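Local coordinates for ESSC (PDB 5FWH), which probably serves as a membrane-associated FtsK/SpoIIIE-type ATPase of the bacterial type VII secretion apparatus, here represented by its N-terminal forkhead-associated region, at residues S124-R129 with V133-D138. Sequence-based numbering, arbitrary orientation.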
ATOM      1  N   SER A 124       7.963   4.886 -12.347  1.00 43.50           N
ATOM      2  CA  SER A 124       9.375   5.185 -12.281  1.00 44.92           C
ATOM      3  C   SER A 124       9.586   6.364 -11.405  1.00 42.09           C
ATOM      4  O   SER A 124       8.666   7.083 -11.145  1.00 44.62           O
ATOM      5  CB  SER A 124      10.013   5.362 -13.666  1.00 46.89           C
ATOM      6  OG  SER A 124       9.523   6.515 -14.272  1.00 52.07           O
ATOM      7  N   LEU A 125      10.780   6.479 -10.850  1.00 42.54           N
ATOM      8  CA  LEU A 125      11.201   7.639 -10.046  1.00 42.10           C
ATOM      9  C   LEU A 125      12.360   8.321 -10.776  1.00 46.65           C
ATOM     10  O   LEU A 125      13.321   7.654 -11.163  1.00 46.45           O
ATOM     11  CB  LEU A 125      11.630   7.198  -8.680  1.00 39.23           C
ATOM     12  CG  LEU A 125      10.547   6.522  -7.798  1.00 37.50           C
ATOM     13  CD1 LEU A 125      11.186   6.117  -6.479  1.00 36.64           C
ATOM     14  CD2 LEU A 125       9.453   7.445  -7.382  1.00 38.15           C
ATOM     15  N   ARG A 126      12.281   9.632 -10.949  1.00 48.17           N
ATOM     16  CA  ARG A 126      13.340  10.363 -11.621  1.00 53.12           C
ATOM     17  C   ARG A 126      13.756  11.605 -10.919  1.00 54.08           C
ATOM     18  O   ARG A 126      12.917  12.421 -10.490  1.00 48.20           O
ATOM     19  CB  ARG A 126      12.868  10.827 -12.973  1.00 59.56           C
ATOM     20  CG  ARG A 126      12.992   9.771 -13.998  1.00 62.98           C
ATOM     21  CD  ARG A 126      12.481  10.269 -15.312  1.00 70.23           C
ATOM     22  NE  ARG A 126      12.006   9.116 -16.040  1.00 75.65           N
ATOM     23  CZ  ARG A 126      11.118   9.144 -17.023  1.00 81.49           C
ATOM     24  NH1 ARG A 126      10.602  10.289 -17.498  1.00 80.82           N
ATOM     25  NH2 ARG A 126      10.776   7.977 -17.560  1.00 89.15           N
ATOM     26  N   LYS A 127      15.063  11.772 -10.887  1.00 55.97           N
ATOM     27  CA  LYS A 127      15.668  12.823 -10.157  1.00 61.26           C
ATOM     28  C   LYS A 127      15.961  13.983 -11.085  1.00 64.54           C
ATOM     29  O   LYS A 127      16.586  13.807 -12.133  1.00 69.30           O
ATOM     30  CB  LYS A 127      16.944  12.327  -9.524  1.00 61.81           C
ATOM     31  CG  LYS A 127      17.353  13.187  -8.366  1.00 65.31           C
ATOM     32  CD  LYS A 127      18.518  12.564  -7.659  1.00 70.66           C
ATOM     33  CE  LYS A 127      18.840  13.353  -6.417  1.00 74.03           C
ATOM     34  NZ  LYS A 127      20.264  13.139  -6.036  1.00 78.38           N
ATOM     35  N   HIS A 128      15.463  15.153 -10.726  1.00 68.33           N
ATOM     36  CA  HIS A 128      15.716  16.383 -11.491  1.00 73.41           C
ATOM     37  C   HIS A 128      16.155  17.432 -10.475  1.00 70.80           C
ATOM     38  O   HIS A 128      15.490  17.617  -9.471  1.00 65.70           O
ATOM     39  CB  HIS A 128      14.464  16.865 -12.226  1.00 79.43           C
ATOM     40  CG  HIS A 128      13.875  15.873 -13.198  1.00 83.17           C
ATOM     41  ND1 HIS A 128      14.597  15.309 -14.231  1.00 84.94           N
ATOM     42  CD2 HIS A 128      12.611  15.402 -13.327  1.00 80.12           C
ATOM     43  CE1 HIS A 128      13.810  14.513 -14.937  1.00 82.94           C
ATOM     44  NE2 HIS A 128      12.602  14.551 -14.406  1.00 81.23           N
ATOM     45  N   ARG A 129      17.306  18.059 -10.699  1.00 74.23           N
ATOM     46  CA  ARG A 129      17.812  19.170  -9.878  1.00 76.13           C
ATOM     47  C   ARG A 129      17.639  18.922  -8.384  1.00 72.09           C
ATOM     48  O   ARG A 129      17.193  19.792  -7.644  1.00 76.71           O
ATOM     49  CB  ARG A 129      17.189  20.527 -10.330  1.00 80.84           C
ATOM     50  CG  ARG A 129      15.672  20.668 -10.180  1.00 85.73           C
ATOM     51  CD  ARG A 129      15.063  22.007 -10.634  1.00 90.76           C
ATOM     52  NE  ARG A 129      15.513  23.165  -9.852  1.00 94.81           N
ATOM     53  CZ  ARG A 129      16.598  23.905 -10.112  1.00 99.93           C
ATOM     54  NH1 ARG A 129      17.410  23.644 -11.147  1.00102.54           N
ATOM     55  NH2 ARG A 129      16.892  24.928  -9.314  1.00103.04           N
ATOM     56  N   VAL A 133      10.891  12.956  -8.890  1.00 45.56           N
ATOM     57  CA  VAL A 133       9.552  12.932  -9.478  1.00 44.69           C
ATOM     58  C   VAL A 133       9.056  11.479  -9.613  1.00 43.86           C
ATOM     59  O   VAL A 133       9.792  10.595 -10.014  1.00 46.02           O
ATOM     60  CB  VAL A 133       9.601  13.572 -10.869  1.00 47.44           C
ATOM     61  CG1 VAL A 133       8.256  13.490 -11.578  1.00 49.56           C
ATOM     62  CG2 VAL A 133       9.997  15.022 -10.715  1.00 50.62           C
ATOM     63  N   VAL A 134       7.808  11.248  -9.252  1.00 45.40           N
ATOM     64  CA  VAL A 134       7.143   9.985  -9.525  1.00 44.27           C
ATOM     65  C   VAL A 134       6.354  10.074 -10.835  1.00 46.69           C
ATOM     66  O   VAL A 134       5.530  10.980 -10.986  1.00 50.90           O
ATOM     67  CB  VAL A 134       6.236   9.516  -8.371  1.00 41.70           C
ATOM     68  CG1 VAL A 134       5.168  10.527  -7.996  1.00 44.71           C
ATOM     69  CG2 VAL A 134       5.612   8.168  -8.738  1.00 39.52           C
ATOM     70  N   ILE A 135       6.563   9.116 -11.731  1.00 48.10           N
ATOM     71  CA  ILE A 135       5.831   9.037 -13.008  1.00 52.70           C
ATOM     72  C   ILE A 135       5.094   7.712 -12.979  1.00 51.05           C
ATOM     73  O   ILE A 135       5.716   6.671 -13.089  1.00 51.94           O
ATOM     74  CB  ILE A 135       6.780   9.088 -14.231  1.00 56.53           C
ATOM     75  CG1 ILE A 135       7.605  10.418 -14.248  1.00 58.95           C
ATOM     76  CG2 ILE A 135       6.017   8.907 -15.573  1.00 55.08           C
ATOM     77  CD1 ILE A 135       8.984  10.311 -13.654  1.00 56.73           C
ATOM     78  N   PRO A 136       3.781   7.738 -12.796  1.00 49.64           N
ATOM     79  CA  PRO A 136       3.066   6.456 -12.758  1.00 53.56           C
ATOM     80  C   PRO A 136       2.753   5.914 -14.153  1.00 58.52           C
ATOM     81  O   PRO A 136       2.913   6.610 -15.178  1.00 58.48           O
ATOM     82  CB  PRO A 136       1.759   6.799 -12.029  1.00 51.18           C
ATOM     83  CG  PRO A 136       1.561   8.252 -12.327  1.00 53.33           C
ATOM     84  CD  PRO A 136       2.917   8.871 -12.439  1.00 51.10           C
ATOM     85  N   ASP A 137       2.306   4.670 -14.180  1.00 63.39           N
ATOM     86  CA  ASP A 137       1.911   4.043 -15.419  1.00 73.15           C
ATOM     87  C   ASP A 137       0.386   3.913 -15.469  1.00 76.21           C
ATOM     88  O   ASP A 137      -0.292   3.831 -14.444  1.00 75.10           O
ATOM     89  CB  ASP A 137       2.653   2.716 -15.618  1.00 75.72           C
ATOM     90  CG  ASP A 137       3.226   2.576 -17.028  1.00 82.03           C
ATOM     91  OD1 ASP A 137       2.564   3.038 -17.983  1.00 86.82           O
ATOM     92  OD2 ASP A 137       4.343   2.037 -17.192  1.00 81.67           O
ATOM     93  N   ASP A 138      -0.153   3.925 -16.678  1.00 80.78           N
ATOM     94  CA  ASP A 138      -1.600   4.019 -16.848  1.00 85.05           C
ATOM     95  C   ASP A 138      -2.290   2.801 -16.263  1.00 83.44           C
ATOM     96  O   ASP A 138      -3.316   2.936 -15.590  1.00 82.88           O
ATOM     97  CB  ASP A 138      -1.977   4.205 -18.318  1.00 88.93           C
ATOM     98  CG  ASP A 138      -1.483   5.522 -18.887  1.00 90.97           C
ATOM     99  OD1 ASP A 138      -0.388   5.968 -18.473  1.00 90.58           O
ATOM    100  OD2 ASP A 138      -2.186   6.104 -19.755  1.00 92.03           O
TER
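Ser124 pairs with Ile135 across an antiparallel beta hairpin of the forkhead-associated fold, its strands 123-128 and 131-136 joined by a short turn. Ser124 N donates to Ile135 O and Ile135 N returns a nearly straight bond (178°) to Ser124 O, each 3.0 Å; Arg126 and Val133 form the second hydrogen-bonded pair. Between them lies the non-hydrogen-bonded pair of Leu125 and Val134, where Leu125 CA also approaches Val133 O at 3.3 Å in a CA-H...O contact.

The closer cross-strand packing is on the face of Ser124, Arg126, Val133 and Ile135. With CG1 beside its backbone N (chi1 -60°), the isoleucine side chain crosses the extended arginine chain at about a right angle, its CD1 3.9 Å from Arg126 CD and over one face of the guanidinium, while Arg126 NE forms a salt bridge with Glu105 on the adjoining strand. Ser124 OG lies 3.8 Å from Ile135 CB, the small hydroxymethyl leaving room for the isoleucine.

Leu125 and Val134 turn into the interior, touching at CD2 and CB (4.0 Å) but covered mainly by Val106, Trp132 and Val153, where branched aliphatic groups suit. The loose, solvent end is exposed His128, whose ring edge meets Val133 CG2 at CD2, 3.7 Å away.

Backbone bonds therefore fix the pairing, an apolar face turns inward, and a long arginine can spend its methylenes on isoleucine while its charge is answered by glutamate.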